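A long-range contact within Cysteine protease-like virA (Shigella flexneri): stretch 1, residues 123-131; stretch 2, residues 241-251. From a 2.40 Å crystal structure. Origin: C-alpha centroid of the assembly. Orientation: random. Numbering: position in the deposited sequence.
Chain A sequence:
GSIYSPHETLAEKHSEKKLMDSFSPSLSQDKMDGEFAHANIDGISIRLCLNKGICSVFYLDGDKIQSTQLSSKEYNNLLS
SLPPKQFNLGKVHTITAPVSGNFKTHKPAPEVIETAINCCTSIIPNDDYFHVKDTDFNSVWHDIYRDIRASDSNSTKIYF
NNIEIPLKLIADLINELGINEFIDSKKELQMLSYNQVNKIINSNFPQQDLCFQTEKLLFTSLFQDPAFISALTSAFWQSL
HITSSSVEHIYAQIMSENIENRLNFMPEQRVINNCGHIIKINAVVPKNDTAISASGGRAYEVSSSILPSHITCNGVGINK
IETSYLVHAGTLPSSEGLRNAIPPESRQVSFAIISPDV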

ATOM      1  N   ILE A 123       8.537  -8.248  -1.740  1.00 54.09           N
ATOM      2  CA  ILE A 123       9.453  -7.342  -1.075  1.00 54.46           C
ATOM      3  C   ILE A 123      10.765  -7.221  -1.855  1.00 55.27           C
ATOM      4  O   ILE A 123      11.346  -8.224  -2.257  1.00 56.19           O
ATOM      5  CB  ILE A 123       9.736  -7.825   0.361  1.00 55.29           C
ATOM      6  CG1 ILE A 123       8.466  -7.743   1.200  1.00 54.59           C
ATOM      7  CG2 ILE A 123      10.877  -7.039   1.010  1.00 56.17           C
ATOM      8  CD1 ILE A 123       8.508  -8.608   2.444  1.00 55.47           C
ATOM      9  N   ILE A 124      11.204  -5.985  -2.075  1.00 55.05           N
ATOM     10  CA  ILE A 124      12.512  -5.689  -2.633  1.00 55.98           C
ATOM     11  C   ILE A 124      13.501  -5.623  -1.478  1.00 57.24           C
ATOM     12  O   ILE A 124      13.381  -4.763  -0.608  1.00 57.66           O
ATOM     13  CB  ILE A 124      12.500  -4.323  -3.358  1.00 55.26           C
ATOM     14  CG1 ILE A 124      11.356  -4.265  -4.379  1.00 54.06           C
ATOM     15  CG2 ILE A 124      13.821  -4.050  -4.018  1.00 56.30           C
ATOM     16  CD1 ILE A 124      11.285  -5.486  -5.273  1.00 54.46           C
ATOM     17  N   PRO A 125      14.463  -6.553  -1.433  1.00 63.13           N
ATOM     18  CA  PRO A 125      15.417  -6.560  -0.316  1.00 71.44           C
ATOM     19  C   PRO A 125      16.221  -5.259  -0.224  1.00 78.00           C
ATOM     20  O   PRO A 125      16.815  -4.815  -1.211  1.00 79.32           O
ATOM     21  CB  PRO A 125      16.343  -7.739  -0.647  1.00 68.08           C
ATOM     22  CG  PRO A 125      15.542  -8.618  -1.541  1.00 71.03           C
ATOM     23  CD  PRO A 125      14.677  -7.683  -2.352  1.00 66.92           C
ATOM     24  N   ASN A 126      16.222  -4.665   0.967  1.00 83.96           N
ATOM     25  CA  ASN A 126      16.887  -3.392   1.221  1.00107.49           C
ATOM     26  C   ASN A 126      18.047  -3.527   2.196  1.00104.70           C
ATOM     27  O   ASN A 126      17.961  -3.059   3.335  1.00107.09           O
ATOM     28  CB  ASN A 126      15.889  -2.372   1.787  1.00119.35           C
ATOM     29  CG  ASN A 126      14.974  -1.785   0.720  1.00111.84           C
ATOM     30  OD1 ASN A 126      15.320  -1.760  -0.462  1.00 96.72           O
ATOM     31  ND2 ASN A 126      13.799  -1.301   1.141  1.00106.78           N
ATOM     32  N   ASP A 127      19.126  -4.163   1.751  1.00 99.41           N
ATOM     33  CA  ASP A 127      20.326  -4.307   2.570  1.00102.94           C
ATOM     34  C   ASP A 127      21.169  -3.052   2.411  1.00108.33           C
ATOM     35  O   ASP A 127      21.811  -2.585   3.354  1.00109.96           O
ATOM     36  CB  ASP A 127      21.141  -5.516   2.112  1.00101.73           C
ATOM     37  CG  ASP A 127      20.304  -6.526   1.367  1.00114.21           C
ATOM     38  OD1 ASP A 127      19.168  -6.788   1.810  1.00118.62           O
ATOM     39  OD2 ASP A 127      20.776  -7.047   0.333  1.00117.67           O
ATOM     40  N   ASP A 128      21.165  -2.518   1.196  1.00102.65           N
ATOM     41  CA  ASP A 128      21.887  -1.298   0.891  1.00 94.71           C
ATOM     42  C   ASP A 128      20.926  -0.118   0.913  1.00 87.21           C
ATOM     43  O   ASP A 128      20.755   0.570  -0.097  1.00 90.46           O
ATOM     44  CB  ASP A 128      22.549  -1.415  -0.482  1.00103.98           C
ATOM     45  CG  ASP A 128      21.642  -2.077  -1.514  1.00107.82           C
ATOM     46  OD1 ASP A 128      21.991  -3.186  -1.980  1.00111.05           O
ATOM     47  OD2 ASP A 128      20.579  -1.496  -1.851  1.00 93.21           O
ATOM     48  N   TYR A 129      20.298   0.107   2.065  1.00 69.74           N
ATOM     49  CA  TYR A 129      19.328   1.187   2.212  1.00 70.08           C
ATOM     50  C   TYR A 129      20.040   2.524   2.324  1.00 64.75           C
ATOM     51  O   TYR A 129      21.150   2.605   2.835  1.00 66.04           O
ATOM     52  CB  TYR A 129      18.432   0.956   3.430  1.00 61.49           C
ATOM     53  CG  TYR A 129      19.213   0.816   4.696  1.00 74.28           C
ATOM     54  CD1 TYR A 129      19.613   1.939   5.420  1.00 79.24           C
ATOM     55  CD2 TYR A 129      19.584  -0.439   5.169  1.00 84.07           C
ATOM     56  CE1 TYR A 129      20.354   1.815   6.592  1.00 72.23           C
ATOM     57  CE2 TYR A 129      20.325  -0.575   6.342  1.00 73.83           C
ATOM     58  CZ  TYR A 129      20.704   0.555   7.041  1.00 76.43           C
ATOM     59  OH  TYR A 129      21.435   0.422   8.194  1.00 92.98           O
ATOM     60  N   PHE A 130      19.392   3.568   1.830  1.00 64.06           N
ATOM     61  CA  PHE A 130      19.924   4.918   1.906  1.00 64.74           C
ATOM     62  C   PHE A 130      19.858   5.452   3.324  1.00 63.80           C
ATOM     63  O   PHE A 130      18.981   5.061   4.098  1.00 65.53           O
ATOM     64  CB  PHE A 130      19.129   5.855   0.995  1.00 64.56           C
ATOM     65  CG  PHE A 130      19.210   5.502  -0.457  1.00 66.68           C
ATOM     66  CD1 PHE A 130      20.416   5.115  -1.030  1.00 69.64           C
ATOM     67  CD2 PHE A 130      18.081   5.574  -1.260  1.00 66.03           C
ATOM     68  CE1 PHE A 130      20.487   4.786  -2.382  1.00 71.97           C
ATOM     69  CE2 PHE A 130      18.144   5.258  -2.615  1.00 68.31           C
ATOM     70  CZ  PHE A 130      19.341   4.864  -3.178  1.00 71.31           C
ATOM     71  N   HIS A 131      20.777   6.353   3.664  1.00 64.29           N
ATOM     72  CA  HIS A 131      20.718   7.046   4.943  1.00 63.06           C
ATOM     73  C   HIS A 131      19.699   8.172   4.892  1.00 61.62           C
ATOM     74  O   HIS A 131      19.356   8.654   3.812  1.00 64.11           O
ATOM     75  CB  HIS A 131      22.084   7.626   5.303  1.00 65.28           C
ATOM     76  CG  HIS A 131      23.143   6.590   5.494  1.00107.81           C
ATOM     77  ND1 HIS A 131      24.313   6.573   4.760  1.00113.51           N
ATOM     78  CD2 HIS A 131      23.211   5.529   6.332  1.00113.07           C
ATOM     79  CE1 HIS A 131      25.056   5.550   5.145  1.00115.14           C
ATOM     80  NE2 HIS A 131      24.408   4.898   6.096  1.00118.56           N
ATOM     81  N   HIS A 241       9.087   5.767  -1.426  1.00 49.41           N
ATOM     82  CA  HIS A 241       9.527   4.399  -1.714  1.00 53.81           C
ATOM     83  C   HIS A 241      10.980   4.256  -2.154  1.00 57.45           C
ATOM     84  O   HIS A 241      11.469   3.139  -2.271  1.00 53.16           O
ATOM     85  CB  HIS A 241       8.654   3.763  -2.808  1.00 50.68           C
ATOM     86  CG  HIS A 241       8.682   4.504  -4.112  1.00 47.31           C
ATOM     87  ND1 HIS A 241       7.928   5.638  -4.341  1.00 56.33           N
ATOM     88  CD2 HIS A 241       9.388   4.295  -5.248  1.00 55.16           C
ATOM     89  CE1 HIS A 241       8.157   6.085  -5.561  1.00 53.93           C
ATOM     90  NE2 HIS A 241       9.039   5.285  -6.136  1.00 66.37           N
ATOM     91  N   ILE A 242      11.660   5.343  -2.462  1.00 49.12           N
ATOM     92  CA  ILE A 242      13.033   5.188  -2.925  1.00 50.35           C
ATOM     93  C   ILE A 242      13.936   4.938  -1.722  1.00 56.46           C
ATOM     94  O   ILE A 242      14.428   5.879  -1.122  1.00 55.37           O
ATOM     95  CB  ILE A 242      13.519   6.416  -3.712  1.00 59.71           C
ATOM     96  CG1 ILE A 242      12.501   6.801  -4.777  1.00 51.09           C
ATOM     97  CG2 ILE A 242      14.849   6.121  -4.377  1.00 67.90           C
ATOM     98  CD1 ILE A 242      12.304   5.742  -5.808  1.00 55.15           C
ATOM     99  N   THR A 243      14.142   3.674  -1.360  1.00 51.32           N
ATOM    100  CA  THR A 243      14.861   3.369  -0.131  1.00 76.58           C
ATOM    101  C   THR A 243      16.218   2.736  -0.372  1.00 77.51           C
ATOM    102  O   THR A 243      16.976   2.526   0.571  1.00 75.64           O
ATOM    103  CB  THR A 243      14.044   2.443   0.812  1.00 58.78           C
ATOM    104  OG1 THR A 243      13.741   1.219   0.141  1.00 54.50           O
ATOM    105  CG2 THR A 243      12.756   3.120   1.253  1.00 49.89           C
ATOM    106  N   SER A 244      16.529   2.421  -1.625  1.00 53.90           N
ATOM    107  CA  SER A 244      17.789   1.752  -1.910  1.00 55.42           C
ATOM    108  C   SER A 244      18.080   1.661  -3.393  1.00 55.97           C
ATOM    109  O   SER A 244      17.189   1.830  -4.228  1.00 57.10           O
ATOM    110  CB  SER A 244      17.773   0.341  -1.326  1.00 55.58           C
ATOM    111  OG  SER A 244      16.909  -0.489  -2.075  1.00 60.05           O
ATOM    112  N   SER A 245      19.337   1.369  -3.704  1.00 57.55           N
ATOM    113  CA  SER A 245      19.773   1.101  -5.064  1.00 58.33           C
ATOM    114  C   SER A 245      18.968  -0.058  -5.644  1.00 61.80           C
ATOM    115  O   SER A 245      18.661  -0.070  -6.839  1.00 61.58           O
ATOM    116  CB  SER A 245      21.258   0.751  -5.065  1.00 60.30           C
ATOM    117  OG  SER A 245      21.953   1.589  -4.167  1.00100.37           O
ATOM    118  N   SER A 246      18.623  -1.023  -4.787  1.00 58.55           N
ATOM    119  CA  SER A 246      17.886  -2.217  -5.206  1.00 56.73           C
ATOM    120  C   SER A 246      16.490  -1.869  -5.687  1.00 58.86           C
ATOM    121  O   SER A 246      16.022  -2.405  -6.688  1.00 56.05           O
ATOM    122  CB  SER A 246      17.810  -3.237  -4.074  1.00 64.64           C
ATOM    123  OG  SER A 246      19.091  -3.464  -3.530  1.00 63.60           O
ATOM    124  N   VAL A 247      15.823  -0.975  -4.967  1.00 54.22           N
ATOM    125  CA  VAL A 247      14.512  -0.494  -5.388  1.00 52.89           C
ATOM    126  C   VAL A 247      14.651   0.311  -6.679  1.00 53.04           C
ATOM    127  O   VAL A 247      13.868   0.149  -7.623  1.00 52.46           O
ATOM    128  CB  VAL A 247      13.864   0.397  -4.303  1.00 58.70           C
ATOM    129  CG1 VAL A 247      12.693   1.181  -4.872  1.00 50.88           C
ATOM    130  CG2 VAL A 247      13.406  -0.447  -3.121  1.00 51.62           C
ATOM    131  N   GLU A 248      15.656   1.176  -6.719  1.00 53.89           N
ATOM    132  CA  GLU A 248      15.948   1.907  -7.937  1.00 59.64           C
ATOM    133  C   GLU A 248      16.069   0.959  -9.129  1.00 59.16           C
ATOM    134  O   GLU A 248      15.550   1.240 -10.204  1.00 59.14           O
ATOM    135  CB  GLU A 248      17.240   2.713  -7.779  1.00 55.56           C
ATOM    136  CG  GLU A 248      17.045   4.002  -7.000  1.00 55.09           C
ATOM    137  CD  GLU A 248      18.293   4.872  -6.974  1.00 71.93           C
ATOM    138  OE1 GLU A 248      19.405   4.347  -7.229  1.00 80.16           O
ATOM    139  OE2 GLU A 248      18.159   6.083  -6.690  1.00 65.96           O
ATOM    140  N   HIS A 249      16.752  -0.163  -8.925  1.00 55.59           N
ATOM    141  CA  HIS A 249      17.030  -1.076 -10.010  1.00 56.22           C
ATOM    142  C   HIS A 249      15.730  -1.738 -10.467  1.00 60.06           C
ATOM    143  O   HIS A 249      15.389  -1.706 -11.653  1.00 54.84           O
ATOM    144  CB  HIS A 249      18.095  -2.096  -9.593  1.00 57.55           C
ATOM    145  CG  HIS A 249      18.614  -2.919 -10.725  1.00 86.07           C
ATOM    146  ND1 HIS A 249      18.352  -4.268 -10.846  1.00 92.08           N
ATOM    147  CD2 HIS A 249      19.382  -2.586 -11.790  1.00 97.57           C
ATOM    148  CE1 HIS A 249      18.940  -4.731 -11.936  1.00102.84           C
ATOM    149  NE2 HIS A 249      19.570  -3.731 -12.527  1.00105.76           N
ATOM    150  N   ILE A 250      14.988  -2.311  -9.532  1.00 54.26           N
ATOM    151  CA  ILE A 250      13.725  -2.924  -9.899  1.00 53.26           C
ATOM    152  C   ILE A 250      12.833  -1.891 -10.590  1.00 54.64           C
ATOM    153  O   ILE A 250      12.219  -2.161 -11.614  1.00 52.00           O
ATOM    154  CB  ILE A 250      12.971  -3.502  -8.680  1.00 56.43           C
ATOM    155  CG1 ILE A 250      13.913  -4.340  -7.817  1.00 73.58           C
ATOM    156  CG2 ILE A 250      11.787  -4.330  -9.145  1.00 59.06           C
ATOM    157  CD1 ILE A 250      14.840  -5.231  -8.619  1.00 86.59           C
ATOM    158  N   TYR A 251      12.758  -0.701 -10.020  1.00 51.95           N
ATOM    159  CA  TYR A 251      11.850   0.309 -10.538  1.00 51.07           C
ATOM    160  C   TYR A 251      12.235   0.654 -11.984  1.00 58.87           C
ATOM    161  O   TYR A 251      11.363   0.801 -12.859  1.00 51.19           O
ATOM    162  CB  TYR A 251      11.881   1.537  -9.626  1.00 50.78           C
ATOM    163  CG  TYR A 251      10.934   2.642 -10.000  1.00 62.55           C
ATOM    164  CD1 TYR A 251       9.586   2.397 -10.162  1.00 67.18           C
ATOM    165  CD2 TYR A 251      11.386   3.939 -10.151  1.00 69.32           C
ATOM    166  CE1 TYR A 251       8.714   3.406 -10.493  1.00 62.38           C
ATOM    167  CE2 TYR A 251      10.523   4.959 -10.478  1.00 74.58           C
ATOM    168  CZ  TYR A 251       9.183   4.683 -10.649  1.00 70.30           C
ATOM    169  OH  TYR A 251       8.306   5.687 -10.980  1.00 72.67           O
TER

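The start of a helix leaves backbone NH groups without partners, and a neighbouring segment can exploit the residues that cap it. In the Shigella flexneri protein virA, the irregular stretch 123-131 does this with the loop and first helical turns of 241-251, burying 566 Å² between them.

I123 stays out of reach, but the CA-to-CB bond of I124 points toward the other stretch. I124 CG2 lies 3.7 Å from V247 CG2 and 3.8 Å from I250 CG1, an apolar contact in which I124 and V247 are buried, well suited to branched aliphatic side chains. P125 contributes mainly backbone, P125 O sitting 3.4 Å from S246 CB.

N126 brings the contact to the cap itself. S244 precedes the helix, and S244 OG accepts a hydrogen bond from V247 N (3.1 Å) while donating one to N126 OD1 (2.6 Å). A serine hydroxyl can do both at once, so the capping group also ties the helix to its neighbour. The asparagine amide spans two residues, with N126 ND2 2.7 Å from T243 OG1.

D127 makes no contact, whereas the exposed D128 curls its carboxylate back over the first turn, where D128 OD2 accepts from S246 OG at 3.0 Å. At Y129 the side chain leads away and the backbone approaches instead, with Y129 CA 3.2 Å from T243 O in a CA-H...O contact. The same T243 O accepts a nearly straight hydrogen bond from F130 N (2.9 Å, 161°).

F130, with 100 Å² covered, closes the interface. Its ring lies across the loop-to-helix junction: S244 CA sits over one face, 3.7 Å from the centroid of the F130 ring, and F130 CE2 meets I242 CG2 at 3.8 Å. A flat aromatic suits this place because it can pack closely against backbone. H131 then turns away, ending the contact.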